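Local coordinates for protein thermosome subunit (Methanococcoides burtonii, PDB 3AQ1) that probably acts as an ATP-dependent group II chaperonin that binds unfolded proteins and helps them fold, at residues Val325-Gly330 with His340-Ala345. Residues are numbered along the deposited sequence; the frame is centred on the assembly and turned at random.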
loop_
_atom_site.group_PDB
_atom_site.type_symbol
_atom_site.label_atom_id
_atom_site.label_comp_id
_atom_site.label_asym_id
_atom_site.label_seq_id
_atom_site.Cartn_x
_atom_site.Cartn_y
_atom_site.Cartn_z
ATOM N N VAL A 325 -3.022 -13.946 5.040
ATOM C CA VAL A 325 -3.408 -13.768 6.427
ATOM C C VAL A 325 -4.805 -14.344 6.587
ATOM O O VAL A 325 -5.753 -13.818 6.007
ATOM C CB VAL A 325 -3.507 -12.276 6.809
ATOM C CG1 VAL A 325 -3.921 -12.151 8.252
ATOM C CG2 VAL A 325 -2.199 -11.536 6.561
ATOM N N LEU A 326 -4.938 -15.428 7.344
ATOM C CA LEU A 326 -6.258 -15.821 7.806
ATOM C C LEU A 326 -6.581 -14.956 9.019
ATOM O O LEU A 326 -6.097 -15.211 10.122
ATOM C CB LEU A 326 -6.297 -17.298 8.176
ATOM C CG LEU A 326 -5.947 -18.249 7.041
ATOM C CD1 LEU A 326 -6.044 -19.678 7.513
ATOM C CD2 LEU A 326 -6.878 -18.001 5.872
ATOM N N LEU A 327 -7.382 -13.916 8.800
ATOM C CA LEU A 327 -7.719 -12.947 9.844
ATOM C C LEU A 327 -8.916 -13.390 10.681
ATOM O O LEU A 327 -10.001 -13.622 10.140
ATOM C CB LEU A 327 -8.021 -11.590 9.209
ATOM C CG LEU A 327 -8.313 -10.406 10.129
ATOM C CD1 LEU A 327 -7.147 -10.186 11.071
ATOM C CD2 LEU A 327 -8.574 -9.164 9.290
ATOM N N HIS A 328 -8.716 -13.506 11.994
ATOM C CA HIS A 328 -9.805 -13.845 12.918
ATOM C C HIS A 328 -10.286 -12.660 13.774
ATOM O O HIS A 328 -9.502 -11.790 14.154
ATOM C CB HIS A 328 -9.389 -14.994 13.835
ATOM C CG HIS A 328 -9.334 -16.322 13.152
ATOM N ND1 HIS A 328 -8.182 -16.819 12.587
ATOM C CD2 HIS A 328 -10.292 -17.254 12.935
ATOM C CE1 HIS A 328 -8.433 -18.002 12.048
ATOM N NE2 HIS A 328 -9.707 -18.285 12.242
ATOM N N GLY A 329 -11.583 -12.646 14.072
ATOM C CA GLY A 329 -12.187 -11.653 14.947
ATOM C C GLY A 329 -13.322 -12.279 15.742
ATOM O O GLY A 329 -13.713 -13.409 15.456
ATOM N N GLY A 330 -13.857 -11.564 16.732
ATOM C CA GLY A 330 -14.930 -12.117 17.540
ATOM C C GLY A 330 -16.143 -12.534 16.720
ATOM O O GLY A 330 -16.692 -13.626 16.906
ATOM N N HIS A 340 -10.588 -4.014 6.724
ATOM C CA HIS A 340 -10.378 -2.660 6.194
ATOM C C HIS A 340 -9.177 -2.026 6.886
ATOM O O HIS A 340 -8.265 -1.502 6.236
ATOM C CB HIS A 340 -11.629 -1.788 6.330
ATOM C CG HIS A 340 -12.744 -2.176 5.402
ATOM N ND1 HIS A 340 -13.453 -3.352 5.534
ATOM C CD2 HIS A 340 -13.277 -1.538 4.331
ATOM C CE1 HIS A 340 -14.369 -3.425 4.586
ATOM N NE2 HIS A 340 -14.284 -2.335 3.843
ATOM N N ALA A 341 -9.149 -2.120 8.209
ATOM C CA ALA A 341 -8.050 -1.544 8.955
ATOM C C ALA A 341 -6.691 -2.114 8.491
ATOM O O ALA A 341 -5.820 -1.363 8.033
ATOM C CB ALA A 341 -8.267 -1.736 10.441
ATOM N N LEU A 342 -6.530 -3.433 8.593
ATOM C CA LEU A 342 -5.320 -4.126 8.129
ATOM C C LEU A 342 -4.880 -3.703 6.726
ATOM O O LEU A 342 -3.702 -3.428 6.501
ATOM C CB LEU A 342 -5.523 -5.649 8.179
ATOM C CG LEU A 342 -4.399 -6.620 7.823
ATOM C CD1 LEU A 342 -3.177 -6.443 8.705
ATOM C CD2 LEU A 342 -4.953 -7.994 7.985
ATOM N N ASN A 343 -5.819 -3.650 5.783
ATOM C CA ASN A 343 -5.476 -3.211 4.438
ATOM C C ASN A 343 -4.776 -1.859 4.460
ATOM O O ASN A 343 -3.762 -1.683 3.816
ATOM C CB ASN A 343 -6.698 -3.188 3.514
ATOM C CG ASN A 343 -6.656 -4.289 2.476
ATOM O OD1 ASN A 343 -5.665 -4.435 1.754
ATOM N ND2 ASN A 343 -7.730 -5.076 2.393
ATOM N N ASP A 344 -5.296 -0.905 5.224
ATOM C CA ASP A 344 -4.641 0.391 5.297
ATOM C C ASP A 344 -3.267 0.302 5.937
ATOM O O ASP A 344 -2.294 0.823 5.394
ATOM C CB ASP A 344 -5.502 1.401 6.044
ATOM C CG ASP A 344 -6.701 1.828 5.252
ATOM O OD1 ASP A 344 -6.648 1.741 4.009
ATOM O OD2 ASP A 344 -7.700 2.243 5.876
ATOM N N ALA A 345 -3.187 -0.361 7.087
ATOM C CA ALA A 345 -1.918 -0.455 7.800
ATOM C C ALA A 345 -0.843 -1.149 6.968
ATOM O O ALA A 345 0.302 -0.707 6.949
ATOM C CB ALA A 345 -2.097 -1.144 9.131
#
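Val325 and Leu327 of a strand meet Leu342 of the following helix in a small, buried, wholly apolar contact of strand-on-helix type. In the three-domain subunit of group II chaperonins, this unit of a three-stranded mixed sheet and flanking helices is consistent with the intermediate domain, the connector between the equatorial and apical parts. Strand 323-329 is the middle strand of the sheet, parallel to 151-157 and antiparallel to 165-167, and helix 332-355 follows it after a short turn and packs back on one sheet face. The backbones stay well apart, the closest CA atoms, those of Leu327 and Leu342, being 9.3 Å from each other, and side chains bridge the gap. Alternation along the strand sends Val325 and Leu327 to the helix side, whereas Leu326 and His328 lie on the other face, where both touch Arg156. Leu342 provides nearly all of the helix's share of the contact: its CG lies anti to the backbone N (chi1 -177°), which stretches the chain out toward the sheet. Leu327 extends the same way (chi1 -176°), and the two leucines meet tip to tip through single methyl groups. Ile153 of the neighbouring strand also touches Leu342, while helix 121-132 adds to the packing with Leu127 on Leu327 and Thr128 on Leu342. About 105 Å² is buried in all. One methyl, CD2 of Leu342, serves both strand residues, lying 4.0 Å from CD2 of Leu327 and 4.3 Å from CG1 of Val325.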